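Local coordinates for DUF5063 domain-containing protein (Bacteroides fragilis, PDB 3NRH), which is of unknown function but belongs to the DUF5063 family and folds as a predominantly alpha-helical protein, at residues A[56-62]-A[140-146]; A[70-76]-A[117-121]. All coordinates share one frame. Numbering follows the deposited sequence.

Overall arrangement
Both contacts fasten the connection between helices 35-54 and 73-87 to the helical body of this DUF5063 protein. Interaction 1 lays the extended part of that connection, 56-62, along helix 135-169; interaction 2 takes its last residues and the first turn of helix 73-87, 70-76, onto helix 112-131. The two receiving helices follow each other in the chain, and in sequence 70-76 and 117-121 fall between 56-62 and 140-146. The contact centres are 20 Å apart and their nearest atoms about 7 Å, so the sites do not touch. Interaction 1 lies farther out, 16 Å from the chain centre against 10 Å for interaction 2.

Interaction 1: residues A[56-62]-A[140-146]; sequences LPKCEMI and DSLAICQ
Cys59 overlaps Ala143 and Leu142 on one face of helix 135-169: its SG lies 3.3 Å from Leu142 CD2 and its CB 3.9 Å from Ala143 CB. Here an extended loop, 56-62 (psi between 127° at Lys58 and 166° at Pro57 as far as Met61), crosses nearly two turns of helix 135-169 in this predominantly alpha-helical fold. The register runs against the helix direction: CA atoms pair as Leu56 with Gln146 (7.7 Å), Cys59 with Ala143 (5.1 Å) and Met61 with Asp140 (5.5 Å). Near one end, Gln146, with chi1 and chi2 both t, extends to the loop backbone; its NE2 donates to Pro57 O (2.8 Å) and its OE1 accepts from Cys59 N (3.2 Å). Lys58 and Glu60, by contrast, direct their CA-to-CB bonds away from the helix. Selenomethionine Met61 folds back in an m,m,m rotamer, placing SE 3.7 Å from Ala143 CB and 4.0 Å from Ile144 CG1. Val7 and helix 11-28 residues Val13 and Phe16 extend the packing around Leu56, Cys59 and Leu142. At the other end Asp140 receives two successive loop amides, OD2 from Gly63 N and OD1 from Ile62 N at 3.0 Å.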
loop_
_atom_site.group_PDB
_atom_site.type_symbol
_atom_site.label_atom_id
_atom_site.label_comp_id
_atom_site.label_asym_id
_atom_site.label_seq_id
_atom_site.Cartn_x
_atom_site.Cartn_y
_atom_site.Cartn_z
ATOM N N LEU A 56 -7.102 -2.415 12.506
ATOM C CA LEU A 56 -8.259 -2.135 13.346
ATOM C C LEU A 56 -8.655 -3.349 14.170
ATOM O O LEU A 56 -8.427 -4.487 13.764
ATOM C CB LEU A 56 -9.444 -1.703 12.482
ATOM C CG LEU A 56 -9.332 -0.303 11.872
ATOM C CD1 LEU A 56 -10.504 -0.044 10.940
ATOM C CD2 LEU A 56 -9.298 0.730 12.988
ATOM N N PRO A 57 -9.230 -3.119 15.359
ATOM C CA PRO A 57 -9.649 -4.236 16.210
ATOM C C PRO A 57 -10.997 -4.760 15.727
ATOM O O PRO A 57 -11.675 -4.110 14.931
ATOM C CB PRO A 57 -9.729 -3.598 17.591
ATOM C CG PRO A 57 -10.204 -2.217 17.282
ATOM C CD PRO A 57 -9.356 -1.836 16.075
ATOM N N LYS A 58 -11.381 -5.939 16.203
ATOM C CA LYS A 58 -12.650 -6.543 15.820
ATOM C C LYS A 58 -13.817 -5.742 16.390
ATOM O O LYS A 58 -13.875 -5.477 17.590
ATOM C CB LYS A 58 -12.709 -7.989 16.319
ATOM C CG LYS A 58 -11.697 -8.906 15.646
ATOM C CD LYS A 58 -11.548 -10.236 16.376
ATOM C CE LYS A 58 -10.846 -10.055 17.715
ATOM N NZ LYS A 58 -10.583 -11.359 18.385
ATOM N N CYS A 59 -14.742 -5.355 15.517
ATOM C CA CYS A 59 -15.906 -4.577 15.927
ATOM C C CYS A 59 -17.203 -5.351 15.712
ATOM O O CYS A 59 -17.332 -6.117 14.760
ATOM C CB CYS A 59 -15.959 -3.264 15.142
ATOM S SG CYS A 59 -14.493 -2.231 15.339
ATOM N N GLU A 60 -18.162 -5.141 16.606
ATOM C CA GLU A 60 -19.452 -5.814 16.517
ATOM C C GLU A 60 -20.579 -4.790 16.400
ATOM O O GLU A 60 -20.532 -3.734 17.020
ATOM C CB GLU A 60 -19.686 -6.677 17.758
ATOM C CG GLU A 60 -19.701 -5.887 19.062
ATOM C CD GLU A 60 -20.084 -6.732 20.261
ATOM O OE1 GLU A 60 -19.417 -7.761 20.510
ATOM O OE2 GLU A 60 -21.054 -6.365 20.960
HETATM N N MSE A 61 -21.590 -5.109 15.602
HETATM C CA MSE A 61 -22.740 -4.230 15.422
HETATM C C MSE A 61 -23.589 -4.222 16.697
HETATM O O MSE A 61 -23.828 -5.273 17.285
HETATM C CB MSE A 61 -23.605 -4.742 14.267
HETATM C CG MSE A 61 -23.071 -4.416 12.873
HETATM SE SE MSE A 61 -22.862 -2.516 12.641
HETATM C CE MSE A 61 -24.575 -1.910 13.286
ATOM N N ILE A 62 -24.004 -3.040 17.153
ATOM C CA ILE A 62 -24.880 -2.918 18.328
ATOM C C ILE A 62 -26.276 -2.809 17.723
ATOM O O ILE A 62 -27.244 -3.367 18.219
ATOM C CB ILE A 62 -24.626 -1.613 19.118
ATOM C CG1 ILE A 62 -23.204 -1.599 19.682
ATOM C CG2 ILE A 62 -25.729 -1.387 20.154
ATOM C CD1 ILE A 62 -22.756 -2.840 20.351
ATOM N N ASP A 140 -20.985 1.676 15.630
ATOM C CA ASP A 140 -21.595 1.056 14.460
ATOM C C ASP A 140 -21.021 1.559 13.145
ATOM O O ASP A 140 -20.843 0.776 12.213
ATOM C CB ASP A 140 -23.114 1.239 14.500
ATOM C CG ASP A 140 -23.777 0.293 15.488
ATOM O OD1 ASP A 140 -23.038 -0.346 16.268
ATOM O OD2 ASP A 140 -25.023 0.186 15.488
ATOM N N SER A 141 -20.717 2.853 13.060
ATOM C CA SER A 141 -20.144 3.389 11.825
ATOM C C SER A 141 -18.771 2.755 11.602
ATOM O O SER A 141 -18.381 2.476 10.468
ATOM C CB SER A 141 -20.027 4.923 11.885
ATOM O OG SER A 141 -19.160 5.364 12.921
ATOM N N LEU A 142 -18.045 2.518 12.692
ATOM C CA LEU A 142 -16.727 1.890 12.607
ATOM C C LEU A 142 -16.879 0.451 12.117
ATOM O O LEU A 142 -16.180 0.014 11.201
ATOM C CB LEU A 142 -16.043 1.885 13.976
ATOM C CG LEU A 142 -14.716 1.128 14.035
ATOM C CD1 LEU A 142 -13.714 1.809 13.120
ATOM C CD2 LEU A 142 -14.194 1.086 15.468
ATOM N N ALA A 143 -17.798 -0.285 12.735
ATOM C CA ALA A 143 -18.045 -1.675 12.356
ATOM C C ALA A 143 -18.404 -1.784 10.874
ATOM O O ALA A 143 -17.913 -2.665 10.175
ATOM C CB ALA A 143 -19.167 -2.264 13.215
ATOM N N ILE A 144 -19.272 -0.895 10.403
ATOM C CA ILE A 144 -19.678 -0.903 9.000
ATOM C C ILE A 144 -18.490 -0.628 8.082
ATOM O O ILE A 144 -18.283 -1.325 7.090
ATOM C CB ILE A 144 -20.769 0.153 8.733
ATOM C CG1 ILE A 144 -22.071 -0.274 9.411
ATOM C CG2 ILE A 144 -20.985 0.326 7.229
ATOM C CD1 ILE A 144 -23.177 0.746 9.310
ATOM N N CYS A 145 -17.710 0.394 8.417
ATOM C CA CYS A 145 -16.546 0.747 7.620
ATOM C C CYS A 145 -15.559 -0.417 7.563
ATOM O O CYS A 145 -15.023 -0.734 6.500
ATOM C CB CYS A 145 -15.867 1.980 8.207
ATOM S SG CYS A 145 -14.524 2.629 7.193
ATOM N N GLN A 146 -15.318 -1.054 8.705
ATOM C CA GLN A 146 -14.401 -2.188 8.749
ATOM C C GLN A 146 -14.926 -3.367 7.931
ATOM O O GLN A 146 -14.162 -4.049 7.245
ATOM C CB GLN A 146 -14.173 -2.636 10.191
ATOM C CG GLN A 146 -13.362 -3.913 10.300
ATOM C CD GLN A 146 -13.163 -4.353 11.732
ATOM O OE1 GLN A 146 -14.122 -4.681 12.434
ATOM N NE2 GLN A 146 -11.912 -4.363 12.178
#

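Interaction 2: residues A[70-76]-A[117-121]; sequences YVTEEIY and ADIYQ
Helix 73-87 begins against helix 112-131, with CA atoms paired as Val71 with Gln121 (5.9 Å) and Tyr76 with Ala117 (6.3 Å). Val71 (psi 118°) and Thr72 (psi 172°) are extended, and the helix starts at Glu73. Thr72 is the N-cap: its OG1 (chi1 p) accepts from Ile75 N at 3.2 Å. Val71 (chi1 t) is one bump, fitting between Tyr120 and Gln121: CG2 is 4.0 Å from Tyr120 CE2 and CG1 3.8 Å from Gln121 CG. Ile75 CG2 meets the edge of the Tyr120 ring, 4.1 Å from CE2. The larger bump is the Tyr76 ring (chi1 t, chi2 89°), for which small Ala117 leaves room: CE1 comes within 3.4 Å of Ala117 CB, and Tyr76 OH donates to Asp118 OD1 at 2.6 Å. A capped helix N-terminus thus packs on a neighbouring helix. Farther inside, Tyr120 packs on Cys24 and Leu27 of helix 11-28 and hydrogen-bonds Glu28, while Ile119 faces Trp153 and Leu157 of helix 135-169.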
loop_
_atom_site.group_PDB
_atom_site.type_symbol
_atom_site.label_atom_id
_atom_site.label_comp_id
_atom_site.label_asym_id
_atom_site.label_seq_id
_atom_site.Cartn_x
_atom_site.Cartn_y
_atom_site.Cartn_z
ATOM N N TYR A 70 -23.341 10.900 5.302
ATOM C CA TYR A 70 -22.896 12.195 4.815
ATOM C C TYR A 70 -22.957 12.288 3.299
ATOM O O TYR A 70 -23.540 13.220 2.746
ATOM C CB TYR A 70 -21.452 12.482 5.251
ATOM C CG TYR A 70 -20.923 13.790 4.695
ATOM C CD1 TYR A 70 -21.055 14.983 5.405
ATOM C CD2 TYR A 70 -20.323 13.840 3.438
ATOM C CE1 TYR A 70 -20.601 16.194 4.874
ATOM C CE2 TYR A 70 -19.871 15.042 2.898
ATOM C CZ TYR A 70 -20.008 16.213 3.619
ATOM O OH TYR A 70 -19.527 17.397 3.091
ATOM N N VAL A 71 -22.344 11.313 2.634
ATOM C CA VAL A 71 -22.269 11.310 1.180
ATOM C C VAL A 71 -23.590 11.151 0.436
ATOM O O VAL A 71 -24.272 10.134 0.552
ATOM C CB VAL A 71 -21.279 10.229 0.689
ATOM C CG1 VAL A 71 -21.174 10.264 -0.829
ATOM C CG2 VAL A 71 -19.910 10.464 1.314
ATOM N N THR A 72 -23.929 12.177 -0.335
ATOM C CA THR A 72 -25.137 12.193 -1.145
ATOM C C THR A 72 -24.691 11.996 -2.592
ATOM O O THR A 72 -23.493 12.013 -2.883
ATOM C CB THR A 72 -25.862 13.548 -1.037
ATOM O OG1 THR A 72 -25.016 14.586 -1.551
ATOM C CG2 THR A 72 -26.207 13.850 0.414
ATOM N N GLU A 73 -25.640 11.806 -3.501
ATOM C CA GLU A 73 -25.291 11.619 -4.906
ATOM C C GLU A 73 -24.528 12.834 -5.437
ATOM O O GLU A 73 -23.581 12.695 -6.212
ATOM C CB GLU A 73 -26.556 11.401 -5.743
ATOM C CG GLU A 73 -26.288 11.103 -7.212
ATOM C CD GLU A 73 -25.388 9.898 -7.413
ATOM O OE1 GLU A 73 -25.684 8.828 -6.842
ATOM O OE2 GLU A 73 -24.384 10.019 -8.146
ATOM N N GLU A 74 -24.941 14.024 -5.016
ATOM C CA GLU A 74 -24.303 15.260 -5.464
ATOM C C GLU A 74 -22.856 15.356 -4.974
ATOM O O GLU A 74 -21.956 15.726 -5.731
ATOM C CB GLU A 74 -25.099 16.470 -4.968
ATOM C CG GLU A 74 -24.614 17.810 -5.501
ATOM C CD GLU A 74 -24.686 17.903 -7.017
ATOM O OE1 GLU A 74 -25.633 17.341 -7.607
ATOM O OE2 GLU A 74 -23.804 18.554 -7.620
ATOM N N ILE A 75 -22.648 15.033 -3.700
ATOM C CA ILE A 75 -21.314 15.059 -3.108
ATOM C C ILE A 75 -20.425 14.090 -3.885
ATOM O O ILE A 75 -19.306 14.429 -4.268
ATOM C CB ILE A 75 -21.358 14.614 -1.620
ATOM C CG1 ILE A 75 -22.002 15.706 -0.761
ATOM C CG2 ILE A 75 -19.951 14.288 -1.117
ATOM C CD1 ILE A 75 -21.224 17.011 -0.752
ATOM N N TYR A 76 -20.941 12.885 -4.114
ATOM C CA TYR A 76 -20.204 11.842 -4.824
ATOM C C TYR A 76 -19.861 12.236 -6.257
ATOM O O TYR A 76 -18.718 12.096 -6.692
ATOM C CB TYR A 76 -21.015 10.538 -4.844
ATOM C CG TYR A 76 -20.349 9.408 -5.612
ATOM C CD1 TYR A 76 -19.461 8.536 -4.984
ATOM C CD2 TYR A 76 -20.592 9.233 -6.975
ATOM C CE1 TYR A 76 -18.830 7.514 -5.693
ATOM C CE2 TYR A 76 -19.966 8.217 -7.696
ATOM C CZ TYR A 76 -19.088 7.362 -7.049
ATOM O OH TYR A 76 -18.471 6.357 -7.751
ATOM N N ALA A 117 -13.615 7.943 -5.401
ATOM C CA ALA A 117 -14.890 8.449 -4.907
ATOM C C ALA A 117 -15.620 7.350 -4.131
ATOM O O ALA A 117 -16.260 7.621 -3.114
ATOM C CB ALA A 117 -15.748 8.952 -6.074
ATOM N N ASP A 118 -15.515 6.107 -4.603
ATOM C CA ASP A 118 -16.157 4.985 -3.917
ATOM C C ASP A 118 -15.552 4.775 -2.531
ATOM O O ASP A 118 -16.275 4.581 -1.556
ATOM C CB ASP A 118 -16.017 3.688 -4.725
ATOM C CG ASP A 118 -16.948 3.636 -5.920
ATOM O OD1 ASP A 118 -17.840 4.505 -6.030
ATOM O OD2 ASP A 118 -16.794 2.715 -6.750
ATOM N N ILE A 119 -14.223 4.803 -2.444
ATOM C CA ILE A 119 -13.544 4.618 -1.160
ATOM C C ILE A 119 -13.948 5.772 -0.242
ATOM O O ILE A 119 -14.264 5.570 0.933
ATOM C CB ILE A 119 -12.009 4.603 -1.353
ATOM C CG1 ILE A 119 -11.616 3.405 -2.227
ATOM C CG2 ILE A 119 -11.300 4.544 -0.003
ATOM C CD1 ILE A 119 -10.158 3.425 -2.662
ATOM N N TYR A 120 -13.957 6.977 -0.801
ATOM C CA TYR A 120 -14.335 8.185 -0.071
ATOM C C TYR A 120 -15.724 8.037 0.555
ATOM O O TYR A 120 -15.946 8.446 1.694
ATOM C CB TYR A 120 -14.315 9.387 -1.025
ATOM C CG TYR A 120 -14.793 10.694 -0.423
ATOM C CD1 TYR A 120 -13.916 11.535 0.267
ATOM C CD2 TYR A 120 -16.120 11.096 -0.560
ATOM C CE1 TYR A 120 -14.357 12.750 0.809
ATOM C CE2 TYR A 120 -16.570 12.304 -0.025
ATOM C CZ TYR A 120 -15.685 13.125 0.658
ATOM O OH TYR A 120 -16.140 14.310 1.202
ATOM N N GLN A 121 -16.666 7.456 -0.185
ATOM C CA GLN A 121 -18.008 7.286 0.351
ATOM C C GLN A 121 -17.975 6.529 1.675
ATOM O O GLN A 121 -18.625 6.926 2.639
ATOM C CB GLN A 121 -18.903 6.548 -0.644
ATOM C CG GLN A 121 -20.377 6.557 -0.262
ATOM C CD GLN A 121 -21.247 5.865 -1.292
ATOM O OE1 GLN A 121 -21.084 6.071 -2.494
ATOM N NE2 GLN A 121 -22.185 5.047 -0.826
#